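Local coordinates for protein acyl-coenzyme A oxidase acox-1.1 (PDB 5K3H) that catalyses the FAD-dependent, oxygen-consuming desaturation of acyl-CoA thioesters, the first step of peroxisomal beta-oxidation, and works as a homodimer or with related oxidases, at residues B[549-554]-B[558-563]; B[545-550]-B[564-569]; B[57-62]-B[624-629]; B[305-310]-B[618-623]; B[137-140]-B[144-147]. All coordinates share one frame; numbering follows the deposited sequence.

Contact 1: residues B[549-554]-B[558-563]; sequences RRVNEI and TIKEAL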
# COMPACT_ATOMS: atom_id res chain seq x y z
N ARG B 549 -13.88 27.01 -5.99
CA ARG B 549 -14.27 27.71 -7.20
C ARG B 549 -15.42 26.99 -7.90
O ARG B 549 -16.43 27.61 -8.24
CB ARG B 549 -13.07 27.82 -8.13
CG ARG B 549 -12.73 29.18 -8.68
CD ARG B 549 -11.36 29.15 -9.35
NE ARG B 549 -10.33 29.80 -8.55
CZ ARG B 549 -9.22 29.23 -8.09
NH1 ARG B 549 -8.96 27.96 -8.36
NH2 ARG B 549 -8.37 29.94 -7.37
N ARG B 550 -15.29 25.68 -8.08
CA ARG B 550 -16.33 24.91 -8.76
C ARG B 550 -17.67 25.02 -8.04
O ARG B 550 -18.71 25.24 -8.69
CB ARG B 550 -15.92 23.44 -8.89
CG ARG B 550 -17.03 22.52 -9.38
CD ARG B 550 -17.48 22.88 -10.81
NE ARG B 550 -16.42 22.53 -11.74
CZ ARG B 550 -16.40 21.45 -12.50
NH1 ARG B 550 -17.42 20.60 -12.49
NH2 ARG B 550 -15.37 21.22 -13.29
N VAL B 551 -17.67 24.90 -6.71
CA VAL B 551 -18.93 24.93 -5.97
C VAL B 551 -19.65 26.25 -6.17
O VAL B 551 -20.88 26.28 -6.34
CB VAL B 551 -18.68 24.66 -4.47
CG1 VAL B 551 -19.95 24.93 -3.70
CG2 VAL B 551 -18.24 23.23 -4.27
N ASN B 552 -18.91 27.36 -6.19
CA ASN B 552 -19.53 28.68 -6.36
C ASN B 552 -20.19 28.83 -7.71
O ASN B 552 -21.18 29.55 -7.83
CB ASN B 552 -18.48 29.78 -6.19
CG ASN B 552 -18.03 29.91 -4.76
OD1 ASN B 552 -18.80 29.66 -3.83
ND2 ASN B 552 -16.78 30.30 -4.57
N GLU B 553 -19.68 28.16 -8.74
CA GLU B 553 -20.23 28.33 -10.07
C GLU B 553 -21.52 27.55 -10.29
O GLU B 553 -22.21 27.78 -11.30
CB GLU B 553 -19.22 27.91 -11.14
CG GLU B 553 -17.95 28.74 -11.22
CD GLU B 553 -16.95 28.12 -12.19
OE1 GLU B 553 -17.33 27.10 -12.82
OE2 GLU B 553 -15.81 28.64 -12.34
N ILE B 554 -21.86 26.63 -9.39
CA ILE B 554 -22.94 25.69 -9.66
C ILE B 554 -24.27 26.36 -9.35
O ILE B 554 -24.45 26.94 -8.28
CB ILE B 554 -22.76 24.40 -8.86
CG1 ILE B 554 -21.56 23.62 -9.39
CG2 ILE B 554 -24.01 23.51 -8.95
CD1 ILE B 554 -21.20 22.45 -8.52
N THR B 558 -29.57 21.76 -5.28
CA THR B 558 -29.37 20.50 -4.55
C THR B 558 -27.97 19.93 -4.79
O THR B 558 -27.38 19.35 -3.88
CB THR B 558 -30.46 19.47 -4.92
OG1 THR B 558 -30.49 19.21 -6.34
CG2 THR B 558 -31.82 19.96 -4.47
N ILE B 559 -27.44 20.12 -6.00
CA ILE B 559 -26.07 19.73 -6.31
C ILE B 559 -25.06 20.60 -5.57
O ILE B 559 -24.05 20.10 -5.06
CB ILE B 559 -25.85 19.80 -7.84
CG1 ILE B 559 -26.78 18.83 -8.57
CG2 ILE B 559 -24.37 19.64 -8.20
CD1 ILE B 559 -26.57 17.34 -8.21
N LYS B 560 -25.30 21.91 -5.52
CA LYS B 560 -24.34 22.81 -4.89
C LYS B 560 -24.28 22.57 -3.38
O LYS B 560 -23.20 22.68 -2.77
CB LYS B 560 -24.73 24.25 -5.22
CG LYS B 560 -23.92 25.32 -4.53
CD LYS B 560 -24.46 26.66 -4.98
CE LYS B 560 -23.71 27.83 -4.38
NZ LYS B 560 -23.41 28.78 -5.49
N GLU B 561 -25.42 22.27 -2.76
CA GLU B 561 -25.45 21.95 -1.34
C GLU B 561 -24.78 20.61 -1.04
O GLU B 561 -24.22 20.43 0.05
CB GLU B 561 -26.89 21.92 -0.83
CG GLU B 561 -27.52 23.29 -0.81
CD GLU B 561 -28.87 23.30 -0.13
OE1 GLU B 561 -29.50 22.20 -0.04
OE2 GLU B 561 -29.26 24.39 0.38
N ALA B 562 -24.88 19.64 -1.96
CA ALA B 562 -24.20 18.36 -1.74
C ALA B 562 -22.70 18.54 -1.81
O ALA B 562 -21.97 18.02 -0.96
CB ALA B 562 -24.66 17.34 -2.78
N LEU B 563 -22.21 19.26 -2.82
CA LEU B 563 -20.78 19.48 -2.95
C LEU B 563 -20.26 20.45 -1.91
O LEU B 563 -19.11 20.33 -1.46
CB LEU B 563 -20.47 19.98 -4.35
CG LEU B 563 -20.71 18.88 -5.38
CD1 LEU B 563 -20.42 19.38 -6.78
CD2 LEU B 563 -19.88 17.63 -5.05

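Contact 2: residues B[545-550]-B[564-569]; sequences EAFARR and SDLLHL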
# COMPACT_ATOMS: atom_id res chain seq x y z
N GLU B 545 -8.72 25.49 -3.49
CA GLU B 545 -9.29 26.66 -4.18
C GLU B 545 -10.06 26.25 -5.44
O GLU B 545 -11.09 26.85 -5.76
CB GLU B 545 -8.19 27.66 -4.54
CG GLU B 545 -7.55 28.36 -3.35
CD GLU B 545 -6.75 29.59 -3.73
OE1 GLU B 545 -7.36 30.61 -4.15
OE2 GLU B 545 -5.51 29.56 -3.62
N ALA B 546 -9.56 25.25 -6.18
CA ALA B 546 -10.30 24.80 -7.36
C ALA B 546 -11.62 24.14 -6.96
O ALA B 546 -12.66 24.37 -7.60
CB ALA B 546 -9.45 23.84 -8.18
N PHE B 547 -11.62 23.38 -5.88
CA PHE B 547 -12.86 22.80 -5.37
C PHE B 547 -13.84 23.89 -4.98
O PHE B 547 -15.02 23.84 -5.35
CB PHE B 547 -12.54 21.87 -4.19
CG PHE B 547 -13.63 20.91 -3.84
CD1 PHE B 547 -14.87 20.96 -4.47
CD2 PHE B 547 -13.46 20.00 -2.81
CE1 PHE B 547 -15.89 20.08 -4.11
CE2 PHE B 547 -14.48 19.12 -2.45
CZ PHE B 547 -15.69 19.16 -3.09
N ALA B 548 -13.38 24.88 -4.20
CA ALA B 548 -14.26 25.98 -3.80
C ALA B 548 -14.76 26.77 -5.02
O ALA B 548 -15.94 27.13 -5.09
CB ALA B 548 -13.54 26.91 -2.83
N ARG B 549 -13.88 27.01 -5.99
CA ARG B 549 -14.27 27.71 -7.20
C ARG B 549 -15.42 26.99 -7.90
O ARG B 549 -16.43 27.61 -8.24
CB ARG B 549 -13.07 27.82 -8.13
CG ARG B 549 -12.73 29.18 -8.68
CD ARG B 549 -11.36 29.15 -9.35
NE ARG B 549 -10.33 29.80 -8.55
CZ ARG B 549 -9.22 29.23 -8.09
NH1 ARG B 549 -8.96 27.96 -8.36
NH2 ARG B 549 -8.37 29.94 -7.37
N ARG B 550 -15.29 25.68 -8.08
CA ARG B 550 -16.33 24.91 -8.76
C ARG B 550 -17.67 25.02 -8.04
O ARG B 550 -18.71 25.24 -8.69
CB ARG B 550 -15.92 23.44 -8.89
CG ARG B 550 -17.03 22.52 -9.38
CD ARG B 550 -17.48 22.88 -10.81
NE ARG B 550 -16.42 22.53 -11.74
CZ ARG B 550 -16.40 21.45 -12.50
NH1 ARG B 550 -17.42 20.60 -12.49
NH2 ARG B 550 -15.37 21.22 -13.29
N SER B 564 -21.09 21.39 -1.48
CA SER B 564 -20.68 22.30 -0.42
C SER B 564 -20.48 21.54 0.88
O SER B 564 -19.55 21.84 1.64
CB SER B 564 -21.71 23.41 -0.26
OG SER B 564 -21.49 24.18 0.90
N ASP B 565 -21.34 20.56 1.17
CA ASP B 565 -21.11 19.69 2.31
C ASP B 565 -19.80 18.95 2.16
O ASP B 565 -19.03 18.83 3.11
CB ASP B 565 -22.23 18.66 2.47
CG ASP B 565 -23.54 19.29 2.85
OD1 ASP B 565 -23.53 20.47 3.25
OD2 ASP B 565 -24.57 18.57 2.80
N LEU B 566 -19.55 18.40 0.96
CA LEU B 566 -18.28 17.72 0.70
C LEU B 566 -17.12 18.66 0.91
O LEU B 566 -16.13 18.30 1.56
CB LEU B 566 -18.22 17.19 -0.74
CG LEU B 566 -18.28 15.69 -1.00
CD1 LEU B 566 -17.69 15.33 -2.35
CD2 LEU B 566 -17.59 14.96 0.10
N LEU B 567 -17.24 19.89 0.39
CA LEU B 567 -16.16 20.87 0.48
C LEU B 567 -15.84 21.22 1.92
O LEU B 567 -14.67 21.34 2.30
CB LEU B 567 -16.52 22.13 -0.29
CG LEU B 567 -15.55 23.29 -0.05
CD1 LEU B 567 -14.13 23.05 -0.60
CD2 LEU B 567 -16.15 24.56 -0.58
N HIS B 568 -16.88 21.38 2.75
CA HIS B 568 -16.67 21.71 4.15
C HIS B 568 -16.00 20.58 4.90
O HIS B 568 -15.21 20.83 5.81
CB HIS B 568 -17.98 22.07 4.85
CG HIS B 568 -18.37 23.50 4.70
ND1 HIS B 568 -19.12 23.96 3.64
CD2 HIS B 568 -18.04 24.58 5.43
CE1 HIS B 568 -19.27 25.27 3.75
NE2 HIS B 568 -18.62 25.67 4.83
N LEU B 569 -16.33 19.33 4.55
CA LEU B 569 -15.59 18.19 5.09
C LEU B 569 -14.12 18.26 4.68
O LEU B 569 -13.21 18.10 5.52
CB LEU B 569 -16.20 16.88 4.61
CG LEU B 569 -15.53 15.58 5.04
CD1 LEU B 569 -15.50 15.44 6.58
CD2 LEU B 569 -16.21 14.39 4.40

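Contact 3: residues B[57-62]-B[624-629]; sequences LHDSMP and ELRSVL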
# COMPACT_ATOMS: atom_id res chain seq x y z
N LEU B 57 -17.22 -8.50 -26.29
CA LEU B 57 -16.40 -7.48 -25.65
C LEU B 57 -16.37 -7.62 -24.13
O LEU B 57 -15.94 -6.68 -23.45
CB LEU B 57 -16.88 -6.08 -26.05
CG LEU B 57 -16.52 -5.63 -27.47
CD1 LEU B 57 -17.17 -4.32 -27.79
CD2 LEU B 57 -15.02 -5.50 -27.59
N HIS B 58 -16.87 -8.72 -23.57
CA HIS B 58 -16.86 -8.92 -22.13
C HIS B 58 -15.65 -9.74 -21.68
O HIS B 58 -15.05 -10.49 -22.47
CB HIS B 58 -18.14 -9.61 -21.67
CG HIS B 58 -19.38 -8.83 -21.96
ND1 HIS B 58 -20.64 -9.34 -21.74
CD2 HIS B 58 -19.56 -7.57 -22.42
CE1 HIS B 58 -21.54 -8.43 -22.07
NE2 HIS B 58 -20.91 -7.35 -22.49
N ASP B 59 -15.29 -9.58 -20.41
CA ASP B 59 -14.28 -10.46 -19.82
C ASP B 59 -14.77 -11.89 -19.95
O ASP B 59 -15.89 -12.20 -19.53
CB ASP B 59 -14.07 -10.13 -18.34
CG ASP B 59 -13.57 -8.72 -18.09
OD1 ASP B 59 -13.05 -8.07 -19.02
OD2 ASP B 59 -13.74 -8.24 -16.95
N SER B 60 -13.93 -12.77 -20.51
CA SER B 60 -14.34 -14.16 -20.67
C SER B 60 -14.44 -14.86 -19.32
O SER B 60 -15.25 -15.79 -19.17
CB SER B 60 -13.38 -14.92 -21.59
OG SER B 60 -12.03 -14.84 -21.13
N MET B 61 -13.65 -14.45 -18.34
CA MET B 61 -13.83 -14.88 -16.96
C MET B 61 -13.31 -13.78 -16.05
O MET B 61 -12.68 -12.82 -16.52
CB MET B 61 -13.12 -16.21 -16.69
CG MET B 61 -11.69 -16.24 -17.12
SD MET B 61 -10.86 -17.69 -16.44
CE MET B 61 -12.24 -18.83 -16.31
N PRO B 62 -13.55 -13.88 -14.73
CA PRO B 62 -12.98 -12.87 -13.81
C PRO B 62 -11.46 -12.76 -13.95
O PRO B 62 -10.73 -13.75 -13.84
CB PRO B 62 -13.40 -13.38 -12.43
CG PRO B 62 -14.68 -14.09 -12.70
CD PRO B 62 -14.50 -14.77 -14.03
N GLU B 624 -17.30 -2.56 -15.54
CA GLU B 624 -16.12 -1.70 -15.40
C GLU B 624 -15.45 -1.89 -14.04
O GLU B 624 -14.22 -1.98 -13.97
CB GLU B 624 -16.50 -0.23 -15.60
CG GLU B 624 -15.34 0.72 -15.44
CD GLU B 624 -15.73 2.18 -15.64
OE1 GLU B 624 -16.89 2.47 -15.98
OE2 GLU B 624 -14.87 3.05 -15.44
N LEU B 625 -16.25 -1.90 -12.97
CA LEU B 625 -15.71 -1.84 -11.61
C LEU B 625 -14.96 -3.12 -11.24
O LEU B 625 -13.95 -3.06 -10.53
CB LEU B 625 -16.84 -1.58 -10.61
CG LEU B 625 -16.40 -1.19 -9.20
CD1 LEU B 625 -15.59 0.07 -9.33
CD2 LEU B 625 -17.59 -0.94 -8.29
N ARG B 626 -15.48 -4.27 -11.65
CA ARG B 626 -14.80 -5.56 -11.53
C ARG B 626 -14.60 -6.00 -10.09
O ARG B 626 -13.63 -6.69 -9.77
CB ARG B 626 -13.47 -5.52 -12.28
CG ARG B 626 -13.67 -5.70 -13.76
CD ARG B 626 -12.43 -5.40 -14.59
NE ARG B 626 -12.69 -5.65 -16.00
CZ ARG B 626 -13.03 -4.72 -16.90
NH1 ARG B 626 -13.13 -3.45 -16.54
NH2 ARG B 626 -13.26 -5.07 -18.16
N SER B 627 -15.54 -5.68 -9.20
CA SER B 627 -15.41 -5.99 -7.79
C SER B 627 -16.65 -6.72 -7.33
O SER B 627 -17.77 -6.26 -7.60
CB SER B 627 -15.21 -4.74 -6.94
OG SER B 627 -15.34 -5.01 -5.55
N VAL B 628 -16.47 -7.85 -6.65
CA VAL B 628 -17.60 -8.56 -6.06
C VAL B 628 -18.15 -7.79 -4.88
O VAL B 628 -19.37 -7.65 -4.74
CB VAL B 628 -17.20 -9.99 -5.64
CG1 VAL B 628 -18.38 -10.67 -4.93
CG2 VAL B 628 -16.78 -10.78 -6.87
N LEU B 629 -17.28 -7.31 -3.99
CA LEU B 629 -17.78 -6.59 -2.82
C LEU B 629 -18.47 -5.30 -3.24
O LEU B 629 -19.42 -4.86 -2.57
CB LEU B 629 -16.64 -6.28 -1.84
CG LEU B 629 -15.78 -7.36 -1.19
CD1 LEU B 629 -14.99 -6.73 -0.06
CD2 LEU B 629 -16.61 -8.53 -0.66

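Contact 4: residues B[305-310]-B[618-623]; sequences MLSYAL and WEFSDR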
# COMPACT_ATOMS: atom_id res chain seq x y z
N MET B 305 -9.75 6.13 -10.15
CA MET B 305 -9.28 4.99 -9.36
C MET B 305 -9.70 5.12 -7.91
O MET B 305 -10.14 4.15 -7.30
CB MET B 305 -7.76 4.88 -9.41
CG MET B 305 -7.19 4.90 -10.79
SD MET B 305 -7.24 3.29 -11.53
CE MET B 305 -5.51 3.15 -11.68
N LEU B 306 -9.50 6.31 -7.32
CA LEU B 306 -9.91 6.53 -5.94
C LEU B 306 -11.39 6.29 -5.80
O LEU B 306 -11.83 5.58 -4.90
CB LEU B 306 -9.51 7.93 -5.47
CG LEU B 306 -9.70 8.38 -4.01
CD1 LEU B 306 -9.16 7.41 -3.00
CD2 LEU B 306 -9.07 9.75 -3.77
N SER B 307 -12.16 6.78 -6.76
CA SER B 307 -13.61 6.57 -6.72
C SER B 307 -13.97 5.09 -6.94
O SER B 307 -14.92 4.60 -6.31
CB SER B 307 -14.28 7.48 -7.75
OG SER B 307 -15.70 7.43 -7.64
N TYR B 308 -13.24 4.36 -7.79
CA TYR B 308 -13.44 2.90 -7.84
C TYR B 308 -13.38 2.32 -6.45
O TYR B 308 -14.29 1.60 -6.03
CB TYR B 308 -12.37 2.18 -8.68
CG TYR B 308 -12.47 2.27 -10.18
CD1 TYR B 308 -13.64 2.64 -10.82
CD2 TYR B 308 -11.34 2.01 -10.96
CE1 TYR B 308 -13.69 2.73 -12.21
CE2 TYR B 308 -11.39 2.09 -12.34
CZ TYR B 308 -12.56 2.46 -12.96
OH TYR B 308 -12.58 2.55 -14.34
N ALA B 309 -12.30 2.62 -5.72
CA ALA B 309 -12.09 2.00 -4.41
C ALA B 309 -13.16 2.42 -3.41
O ALA B 309 -13.64 1.60 -2.62
CB ALA B 309 -10.69 2.34 -3.90
N LEU B 310 -13.59 3.69 -3.46
CA LEU B 310 -14.57 4.15 -2.48
C LEU B 310 -15.96 3.61 -2.78
O LEU B 310 -16.71 3.27 -1.85
CB LEU B 310 -14.57 5.67 -2.43
CG LEU B 310 -13.27 6.25 -1.84
CD1 LEU B 310 -13.15 7.72 -2.23
CD2 LEU B 310 -13.26 6.08 -0.35
N TRP B 618 -20.67 8.63 -10.09
CA TRP B 618 -19.63 8.37 -11.07
C TRP B 618 -20.05 7.33 -12.10
O TRP B 618 -19.37 7.17 -13.12
CB TRP B 618 -18.36 7.94 -10.36
CG TRP B 618 -17.78 9.03 -9.60
CD1 TRP B 618 -18.29 9.58 -8.46
CD2 TRP B 618 -16.59 9.74 -9.89
NE1 TRP B 618 -17.48 10.60 -8.02
CE2 TRP B 618 -16.42 10.71 -8.88
CE3 TRP B 618 -15.63 9.64 -10.89
CZ2 TRP B 618 -15.33 11.57 -8.86
CZ3 TRP B 618 -14.54 10.50 -10.86
CH2 TRP B 618 -14.40 11.46 -9.84
N GLU B 619 -21.12 6.59 -11.81
CA GLU B 619 -21.80 5.68 -12.72
C GLU B 619 -20.83 4.70 -13.37
O GLU B 619 -20.61 4.70 -14.59
CB GLU B 619 -22.60 6.50 -13.74
CG GLU B 619 -23.72 7.24 -13.03
CD GLU B 619 -24.64 7.91 -13.98
OE1 GLU B 619 -24.16 8.39 -15.04
OE2 GLU B 619 -25.85 7.95 -13.68
N PHE B 620 -20.27 3.84 -12.51
CA PHE B 620 -19.45 2.70 -12.94
C PHE B 620 -20.30 1.44 -12.95
O PHE B 620 -20.83 1.03 -11.91
CB PHE B 620 -18.26 2.49 -12.01
CG PHE B 620 -17.39 3.69 -11.87
CD1 PHE B 620 -16.90 4.36 -13.00
CD2 PHE B 620 -17.01 4.14 -10.63
CE1 PHE B 620 -16.09 5.45 -12.88
CE2 PHE B 620 -16.20 5.25 -10.51
CZ PHE B 620 -15.75 5.90 -11.64
N SER B 621 -20.41 0.80 -14.12
CA SER B 621 -21.07 -0.49 -14.20
C SER B 621 -20.20 -1.56 -13.54
O SER B 621 -19.00 -1.38 -13.32
CB SER B 621 -21.33 -0.85 -15.66
OG SER B 621 -20.12 -1.13 -16.33
N ASP B 622 -20.83 -2.69 -13.21
CA ASP B 622 -20.09 -3.84 -12.68
C ASP B 622 -19.05 -4.32 -13.67
O ASP B 622 -17.94 -4.70 -13.28
CB ASP B 622 -21.05 -4.98 -12.34
CG ASP B 622 -21.72 -4.79 -11.02
OD1 ASP B 622 -21.22 -3.92 -10.27
OD2 ASP B 622 -22.73 -5.48 -10.72
N ARG B 623 -19.38 -4.30 -14.97
CA ARG B 623 -18.40 -4.72 -15.95
C ARG B 623 -17.15 -3.83 -15.90
O ARG B 623 -16.04 -4.31 -16.16
CB ARG B 623 -19.01 -4.71 -17.36
CG ARG B 623 -19.98 -5.91 -17.65
CD ARG B 623 -20.31 -6.06 -19.15
NE ARG B 623 -20.32 -4.74 -19.76
CZ ARG B 623 -21.37 -3.91 -19.76
NH1 ARG B 623 -22.52 -4.28 -19.19
NH2 ARG B 623 -21.27 -2.72 -20.34

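Contact 5: residues B[137-140]-B[144-147]; sequences LIRA and EIIG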
# COMPACT_ATOMS: atom_id res chain seq x y z
N LEU B 137 2.57 8.94 -38.44
CA LEU B 137 1.40 9.18 -37.61
C LEU B 137 0.15 8.54 -38.21
O LEU B 137 -0.70 8.03 -37.47
CB LEU B 137 1.20 10.68 -37.41
CG LEU B 137 -0.04 11.14 -36.64
CD1 LEU B 137 -0.14 10.49 -35.26
CD2 LEU B 137 0.01 12.64 -36.54
N ILE B 138 0.02 8.58 -39.54
CA ILE B 138 -1.14 7.97 -40.19
C ILE B 138 -1.17 6.47 -39.94
O ILE B 138 -2.22 5.90 -39.60
CB ILE B 138 -1.13 8.28 -41.70
CG1 ILE B 138 -1.22 9.79 -41.97
CG2 ILE B 138 -2.25 7.52 -42.40
CD1 ILE B 138 -2.39 10.49 -41.32
N ARG B 139 -0.04 5.79 -40.11
CA ARG B 139 -0.01 4.36 -39.85
C ARG B 139 -0.33 4.07 -38.38
O ARG B 139 -1.08 3.12 -38.08
CB ARG B 139 1.36 3.79 -40.21
CG ARG B 139 1.73 3.88 -41.68
CD ARG B 139 2.95 3.00 -41.96
NE ARG B 139 2.66 1.56 -41.96
CZ ARG B 139 3.59 0.63 -41.75
NH1 ARG B 139 4.85 0.98 -41.52
NH2 ARG B 139 3.26 -0.66 -41.77
N ALA B 140 0.18 4.90 -37.47
CA ALA B 140 -0.10 4.70 -36.05
C ALA B 140 -1.58 4.87 -35.78
O ALA B 140 -2.20 4.04 -35.11
CB ALA B 140 0.75 5.65 -35.21
N GLU B 144 -1.69 0.33 -38.02
CA GLU B 144 -0.87 -0.53 -38.88
C GLU B 144 0.40 -0.97 -38.18
O GLU B 144 1.00 -1.98 -38.57
CB GLU B 144 -0.47 0.16 -40.18
CG GLU B 144 -1.61 0.58 -41.07
CD GLU B 144 -1.14 1.25 -42.35
OE1 GLU B 144 -0.02 0.96 -42.83
OE2 GLU B 144 -1.88 2.12 -42.86
N ILE B 145 0.82 -0.19 -37.18
CA ILE B 145 2.02 -0.43 -36.39
C ILE B 145 1.66 -0.26 -34.92
O ILE B 145 0.63 0.33 -34.56
CB ILE B 145 3.17 0.53 -36.78
CG1 ILE B 145 2.72 1.98 -36.65
CG2 ILE B 145 3.65 0.22 -38.18
CD1 ILE B 145 3.84 2.98 -36.93
N ILE B 146 2.51 -0.81 -34.06
CA ILE B 146 2.35 -0.67 -32.62
C ILE B 146 3.61 -0.01 -32.10
O ILE B 146 4.72 -0.53 -32.29
CB ILE B 146 2.08 -2.02 -31.94
CG1 ILE B 146 0.82 -2.66 -32.51
CG2 ILE B 146 1.97 -1.86 -30.44
CD1 ILE B 146 0.53 -4.03 -31.97
N GLY B 147 3.44 1.13 -31.43
CA GLY B 147 4.56 1.91 -30.99
C GLY B 147 4.46 2.22 -29.50
O GLY B 147 3.42 2.07 -28.87

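Contact 1: residues B[549-554]-B[558-563]
Lys560 lies across the end of helix 520-553, its methylenes against Val551 and Ile554 and its ammonium among the last carbonyls. CG stands anti to the backbone N (chi1 174°) and the chain runs straight through CD and CE before bending at chi4, which carries it past Ile554 in the opposite direction to that side chain. Lys560 CG passes 3.7 Å from Val551 O, and Lys560 CB rests on Ile554 CG2. From Lys560 NZ, weak hydrogen bonds go to Asn552 O (3.3 Å) and Ile554 O (3.5 Å). Beneath this polar rim the contact is aliphatic. Ile554 sets its two branches on different partners: CG2 meets Ile559 CG2 at 4.0 Å, while CD1 reaches Leu563 CD1 at 3.6 Å, the two side chains crossing at about a right angle. One turn earlier, Val551 CG2 touches Leu563 CB at 3.9 Å. Leu563 continues onto Tyr352 and Phe356 of helix 338-367, and Met30 of helix 27-35 closes over Ile559 and Leu563. With an alanine here the carbonyls of Asn552 and Ile554 would probably be left without their shared ammonium, and the cover over Val551 O and CG1 would be lost. The chemistry is thus divided: branched side chains pack between two antiparallel helices beside their short connection, while a positive charge at the rim probably complements the negative end of the helix 520-553 dipole.

Contact 2: residues B[545-550]-B[564-569]
An antiparallel helical hairpin, helix 520-553 followed by helix 557-577, continues here away from its turn, with Phe547 of the first arm set against Leu566 and Leu567 of the second. The short axes run 10.2 Å apart at closest approach, their directions 159° from one another. Phe547 holds CG anti to its own backbone N (chi1 -163°), which directs the ring at the second helix. Leu567 CD1 sits over one face of that ring, 4.2 Å from its centroid, in a CH-pi contact. Leu567 CA also lies on a ring face, 3.8 Å from Phe547 CE2; at the edge, Leu566 CB lies near the plane, 4.0 Å from Phe547 CZ. The second methyl of Leu567 turns to the neighbouring residue, CD2 standing 4.2 Å from Ala548 CB, so the leucine fork straddles two consecutive positions of the first helix. No hydrogen bond joins the two segments. Around them, Phe547 also packs on Ala353 of helix 338-367, Leu566 on Ile607 of helix 590-616 and Ala548 on Ile492 of helix 489-515. Such side-by-side packing of long antiparallel helices is characteristic of the C-terminal helical domain of acyl-CoA oxidases.

Contact 3: residues B[57-62]-B[624-629]
Asp59 and Arg626 form a two-pronged salt bridge in which the guanidinium presents NE and NH2, side-on, to one carboxylate oxygen each. The bond from Arg626 NH2 to Asp59 OD1 is 3.1 Å long and almost perfectly straight at 179°, with the oxygen in the guanidinium plane. Arg626 NE meets Asp59 OD2 at 3.0 Å on its syn lone pair, in a more bent bond (143°) with the oxygen tilted from the guanidinium plane; the two flat groups are turned 41° apart. The arginine chain is extended from CG to NE, so its head reaches the loop although its backbone lies well back. Both charges have further partners: Asp59 OD1 pairs with Lys78, while Arg626 NH2 and NH1 donate to the carbonyls of Glu104 and Asn103 near the end of helix 97-105. Within its own segment, NH1 also makes a weak bond to Glu624 O. These bonds together would restrict rotation of the guanidinium. Further out the surroundings turn apolar, with Pro62 and Val628 both packing on Trp643 of helix 636-645. Arg626 has positive phi and is the first residue to leave helix 622-625; the arrangement is that of a surface salt bridge at a helix end, tying the N-terminal helical region to the C-terminal part of the oxidase.

Contact 4: residues B[305-310]-B[618-623]
Phe620 leaves its loop with its ring directed at helix 300-319, where Tyr308 and Ser307 receive it. Its CB starts the branch, with CG anti to the carbonyl carbon (chi1 -56°), and from CG outward the ring offers one face to the tyrosine edge: Phe620 CG lies 3.8 Å from Tyr308 CE1. Along one flank, CD1 and CE1 keep to the same tyrosine atom, while on the other Phe620 CD2 lies 3.7 Å from Tyr308 CD1. Phe620 CE2 is shared, meeting Tyr308 CD1 and, near the ring plane, Ser307 OG at 3.6 Å. At the tip, CZ again faces Tyr308 CE1, which stands over the ring centre. The pair is T-shaped, with centroids 4.7 Å apart and planes at 69°. The opposite face of Phe620 carries the carbonyl oxygen of Trp618, offset toward the rim. Ser307 in turn lies over the indole: its CB makes a CH-pi contact 4.0 Å from the centroid of the six-membered ring of Trp618, and its OG, over the indole face, is 3.3 Å from Trp618 CG. Tyr308 OH is hydrogen-bonded to Glu624, and Trp618 O accepts from Tyr35. A leucine in place of Phe620 would probably deprive the edge of Tyr308 of its aromatic face and leave the tyrosine ring freer to shift. No hydrogen bond crosses between the two segments; the loop is held to the helix by buried aromatic side chains, while Tyr308 OH and Trp618 O find their polar partners outside the pair.

Contact 5: residues B[137-140]-B[144-147]
Arg139, near the end of helix 130-141, meets Glu144 and Ile145 on the stretch that returns toward strand 147-150. Its carbonyl oxygen accepts the backbone N of Glu144 at 2.9 Å, which ties the chain just beyond the helix back to its last turn. The side chain bends at chi3 (73°), placing Arg139 NE 2.9 Å from Glu144 OE1 in a salt bridge with a nearly straight hydrogen bond (N-H...O 165°). That oxygen lies in the guanidinium plane yet is approached from above the carboxylate plane, the two groups being turned 61° apart. Over one guanidinium face sits Ile145 CG2, 3.6 Å from Arg139 CZ and centred on the group. The arginine has a second acid, Glu225, at NH2, while the other oxygen of Glu144 pairs with Arg142. Next in sequence, Ala140 receives the other branch of the isoleucine, its backbone N lying 4.0 Å from Ile145 CG1. On its far side, Ala140 packs against Phe120 and Ile121 of helix 114-127, and Ile145 continues onto Tyr199 of strand 199-208. Ala669 of the second subunit touches Glu144. This is a helix-to-strand connection in which the chain leaves the N-terminal helical domain for the beta domain, whose first strand holds the FAD-binding Tyr149.

In the fold
Contacts 1 and 2 hold the same pair of helices, 520-553 and 557-577; they share Arg549 and Arg550 and touch through Leu563 and Phe547. Both are buried, but contact 1, beside the turn, adds a lysine to its aliphatic packing, whereas contact 2 relies on apolar groups. Contacts 3 and 4 meet around helix 622-625, where Tyr308 of contact 4 meets Glu624 and Leu625 of contact 3: contact 4 is aromatic and interior, contact 3 a charged pair at the surface. Contact 5 stands apart, about 43 Å between centres from contacts 1 and 2, and is partly buried. Like contact 3 it uses an arginine-acid pair, but over a local connection rather than between distant parts of the chain.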